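PDB 7A0M: TSC1 N-terminal domain from Chaetomium thermophilum, which probably binds lysosomal phosphoinositides, helping to bring the TSC complex to lysosomes and so to regulate mTORC1. Local coordinates for residues 334-339 and 385-390. Sequence-based numbering, arbitrary orientation.
Sequences YPINFV and YTIETE
The carboxylate of E390 and the ring of Y334 meet with their planes 79° apart, CD2 of Y334 lying 3.8 Å from CG of E390, while R396 makes cation-pi contacts with both the Y334 and Y385 rings. The amide of N337 is turned 42° from the same carboxylate; its ND2 donates to E390 OE2 at 2.6 Å in a nearly straight bond, with the acceptor in the amide plane, and more weakly to I387 O. At the edge of the Y385 ring, in its plane, sits T389 OG1.

E390 reaches across because CG is anti to the backbone N (chi1 176°) and the chain stays extended beyond it. OE1 uses its syn lone pair for I336 N, at 3.0 Å, and takes a further bond from N381 ND2. OE2 receives N337 N at 2.9 Å on its syn side and ND2 on the anti side, both from one face of the carboxylate plane. E390 thus supplies acceptors to two main-chain N-H groups in the first turn of helix 335-343. Hydrophobic contact flanks these polar bonds: I336 CG2 lies 3.8 Å from I387 CB, and I336 CD1 is 4.0 Å from Y385 CB.

Within 385-390, T386 and T389 form a capping box, T386 N donating to T389 OG1 at 2.9 Å, in the turn leading into helix 389-392. An alanine at E390 would probably leave I336 N and N337 N without these acceptors and the N337 amide with its weak bond to I387 O, more able to turn. Four donors around a buried carboxylate, two of them at a helix N-terminus, probably stabilise its negative charge and, in the hamartin region of this helical domain, join the first turn of helix 335-343 to the segment that carries E390.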
ATOM      1  N   TYR B 334      10.112 -10.388  -3.792  1.00 36.04           N
ATOM      2  CA  TYR B 334      11.155 -10.036  -2.826  1.00 48.91           C
ATOM      3  C   TYR B 334      10.990  -8.579  -2.417  1.00 47.60           C
ATOM      4  O   TYR B 334      11.802  -7.717  -2.774  1.00 43.99           O
ATOM      5  CB  TYR B 334      12.547 -10.298  -3.407  1.00 39.46           C
ATOM      6  CG  TYR B 334      12.836 -11.763  -3.636  1.00 47.30           C
ATOM      7  CD1 TYR B 334      12.511 -12.376  -4.840  1.00 31.32           C
ATOM      8  CD2 TYR B 334      13.429 -12.536  -2.647  1.00 31.87           C
ATOM      9  CE1 TYR B 334      12.770 -13.716  -5.052  1.00 36.30           C
ATOM     10  CE2 TYR B 334      13.692 -13.877  -2.850  1.00 33.60           C
ATOM     11  CZ  TYR B 334      13.361 -14.461  -4.054  1.00 39.15           C
ATOM     12  OH  TYR B 334      13.621 -15.797  -4.260  1.00 52.51           O
ATOM     13  N   PRO B 335       9.935  -8.267  -1.658  1.00 41.66           N
ATOM     14  CA  PRO B 335       9.699  -6.861  -1.281  1.00 45.42           C
ATOM     15  C   PRO B 335      10.780  -6.274  -0.392  1.00 31.71           C
ATOM     16  O   PRO B 335      11.214  -5.139  -0.623  1.00 44.90           O
ATOM     17  CB  PRO B 335       8.347  -6.922  -0.557  1.00 38.99           C
ATOM     18  CG  PRO B 335       8.272  -8.320  -0.038  1.00 39.84           C
ATOM     19  CD  PRO B 335       8.921  -9.169  -1.089  1.00 43.38           C
ATOM     20  N   ILE B 336      11.225  -7.013   0.626  1.00 42.09           N
ATOM     21  CA  ILE B 336      12.189  -6.465   1.578  1.00 44.34           C
ATOM     22  C   ILE B 336      13.514  -6.168   0.887  1.00 53.48           C
ATOM     23  O   ILE B 336      14.143  -5.131   1.137  1.00 50.80           O
ATOM     24  CB  ILE B 336      12.367  -7.424   2.768  1.00 47.55           C
ATOM     25  CG1 ILE B 336      11.016  -7.690   3.436  1.00 45.41           C
ATOM     26  CG2 ILE B 336      13.353  -6.850   3.774  1.00 41.09           C
ATOM     27  CD1 ILE B 336      11.078  -8.697   4.561  1.00 40.58           C
ATOM     28  N   ASN B 337      13.961  -7.069   0.009  1.00 47.09           N
ATOM     29  CA  ASN B 337      15.175  -6.806  -0.755  1.00 37.34           C
ATOM     30  C   ASN B 337      14.966  -5.702  -1.785  1.00 37.49           C
ATOM     31  O   ASN B 337      15.896  -4.938  -2.068  1.00 47.33           O
ATOM     32  CB  ASN B 337      15.659  -8.086  -1.436  1.00 42.32           C
ATOM     33  CG  ASN B 337      16.336  -9.037  -0.470  1.00 47.73           C
ATOM     34  OD1 ASN B 337      17.559  -9.029  -0.328  1.00 49.61           O
ATOM     35  ND2 ASN B 337      15.543  -9.862   0.203  1.00 41.93           N
ATOM     36  N   PHE B 338      13.762  -5.603  -2.357  1.00 42.94           N
ATOM     37  CA  PHE B 338      13.508  -4.589  -3.377  1.00 44.07           C
ATOM     38  C   PHE B 338      13.526  -3.188  -2.778  1.00 49.40           C
ATOM     39  O   PHE B 338      14.186  -2.285  -3.306  1.00 36.42           O
ATOM     40  CB  PHE B 338      12.171  -4.860  -4.067  1.00 45.66           C
ATOM     41  CG  PHE B 338      11.940  -4.024  -5.295  1.00 43.79           C
ATOM     42  CD1 PHE B 338      13.007  -3.510  -6.016  1.00 38.02           C
ATOM     43  CD2 PHE B 338      10.654  -3.739  -5.721  1.00 33.90           C
ATOM     44  CE1 PHE B 338      12.794  -2.737  -7.144  1.00 35.29           C
ATOM     45  CE2 PHE B 338      10.434  -2.966  -6.846  1.00 33.34           C
ATOM     46  CZ  PHE B 338      11.504  -2.465  -7.557  1.00 35.50           C
ATOM     47  N   VAL B 339      12.800  -2.984  -1.676  1.00 35.33           N
ATOM     48  CA  VAL B 339      12.767  -1.659  -1.063  1.00 37.14           C
ATOM     49  C   VAL B 339      14.118  -1.318  -0.447  1.00 37.94           C
ATOM     50  O   VAL B 339      14.466  -0.139  -0.318  1.00 40.38           O
ATOM     51  CB  VAL B 339      11.629  -1.564  -0.028  1.00 37.82           C
ATOM     52  CG1 VAL B 339      10.300  -1.955  -0.659  1.00 32.32           C
ATOM     53  CG2 VAL B 339      11.927  -2.430   1.190  1.00 41.43           C
ATOM     54  N   TYR B 385       9.554 -11.875   7.598  1.00 43.55           N
ATOM     55  CA  TYR B 385      10.925 -12.140   7.202  1.00 46.31           C
ATOM     56  C   TYR B 385      11.801 -10.927   7.459  1.00 41.91           C
ATOM     57  O   TYR B 385      11.327  -9.795   7.579  1.00 51.02           O
ATOM     58  CB  TYR B 385      11.008 -12.530   5.719  1.00 48.69           C
ATOM     59  CG  TYR B 385      10.146 -13.718   5.377  1.00 55.87           C
ATOM     60  CD1 TYR B 385      10.555 -15.006   5.692  1.00 65.93           C
ATOM     61  CD2 TYR B 385       8.917 -13.558   4.758  1.00 56.68           C
ATOM     62  CE1 TYR B 385       9.767 -16.101   5.392  1.00 68.08           C
ATOM     63  CE2 TYR B 385       8.124 -14.647   4.454  1.00 53.56           C
ATOM     64  CZ  TYR B 385       8.555 -15.916   4.774  1.00 63.84           C
ATOM     65  OH  TYR B 385       7.768 -17.003   4.473  1.00 66.13           O
ATOM     66  N   THR B 386      13.096 -11.197   7.555  1.00 48.86           N
ATOM     67  CA  THR B 386      14.130 -10.186   7.468  1.00 47.79           C
ATOM     68  C   THR B 386      14.630 -10.144   6.029  1.00 50.25           C
ATOM     69  O   THR B 386      14.184 -10.905   5.167  1.00 53.56           O
ATOM     70  CB  THR B 386      15.268 -10.488   8.445  1.00 47.61           C
ATOM     71  OG1 THR B 386      15.930 -11.697   8.053  1.00 53.49           O
ATOM     72  CG2 THR B 386      14.726 -10.654   9.857  1.00 47.17           C
ATOM     73  N   ILE B 387      15.568  -9.234   5.759  1.00 45.12           N
ATOM     74  CA  ILE B 387      16.149  -9.181   4.427  1.00 44.54           C
ATOM     75  C   ILE B 387      16.955 -10.441   4.133  1.00 57.98           C
ATOM     76  O   ILE B 387      17.136 -10.803   2.965  1.00 60.53           O
ATOM     77  CB  ILE B 387      17.000  -7.905   4.268  1.00 51.33           C
ATOM     78  CG1 ILE B 387      17.444  -7.730   2.814  1.00 52.93           C
ATOM     79  CG2 ILE B 387      18.200  -7.936   5.203  1.00 42.13           C
ATOM     80  CD1 ILE B 387      18.168  -6.432   2.550  1.00 52.43           C
ATOM     81  N   GLU B 388      17.422 -11.138   5.173  1.00 52.16           N
ATOM     82  CA  GLU B 388      18.170 -12.376   4.985  1.00 53.43           C
ATOM     83  C   GLU B 388      17.238 -13.558   4.735  1.00 55.40           C
ATOM     84  O   GLU B 388      17.371 -14.267   3.732  1.00 65.51           O
ATOM     85  CB  GLU B 388      19.054 -12.645   6.206  1.00 61.51           C
ATOM     86  CG  GLU B 388      20.217 -11.685   6.365  1.00 73.24           C
ATOM     87  CD  GLU B 388      21.125 -11.672   5.152  1.00 87.83           C
ATOM     88  OE1 GLU B 388      21.183 -10.633   4.463  1.00 88.01           O
ATOM     89  OE2 GLU B 388      21.773 -12.706   4.883  1.00 89.50           O
ATOM     90  N   THR B 389      16.286 -13.785   5.645  1.00 51.79           N
ATOM     91  CA  THR B 389      15.423 -14.957   5.548  1.00 51.74           C
ATOM     92  C   THR B 389      14.458 -14.884   4.370  1.00 50.54           C
ATOM     93  O   THR B 389      13.972 -15.928   3.925  1.00 52.60           O
ATOM     94  CB  THR B 389      14.638 -15.151   6.846  1.00 51.42           C
ATOM     95  OG1 THR B 389      13.951 -13.938   7.179  1.00 52.85           O
ATOM     96  CG2 THR B 389      15.576 -15.529   7.983  1.00 44.05           C
ATOM     97  N   GLU B 390      14.166 -13.684   3.860  1.00 45.19           N
ATOM     98  CA  GLU B 390      13.370 -13.585   2.641  1.00 46.23           C
ATOM     99  C   GLU B 390      14.054 -14.304   1.485  1.00 50.95           C
ATOM    100  O   GLU B 390      13.393 -14.945   0.659  1.00 43.03           O
ATOM    101  CB  GLU B 390      13.119 -12.119   2.291  1.00 43.85           C
ATOM    102  CG  GLU B 390      12.370 -11.921   0.983  1.00 39.36           C
ATOM    103  CD  GLU B 390      12.110 -10.463   0.678  1.00 38.66           C
ATOM    104  OE1 GLU B 390      11.064  -9.945   1.119  1.00 46.69           O
ATOM    105  OE2 GLU B 390      12.955  -9.830   0.011  1.00 45.11           O
TER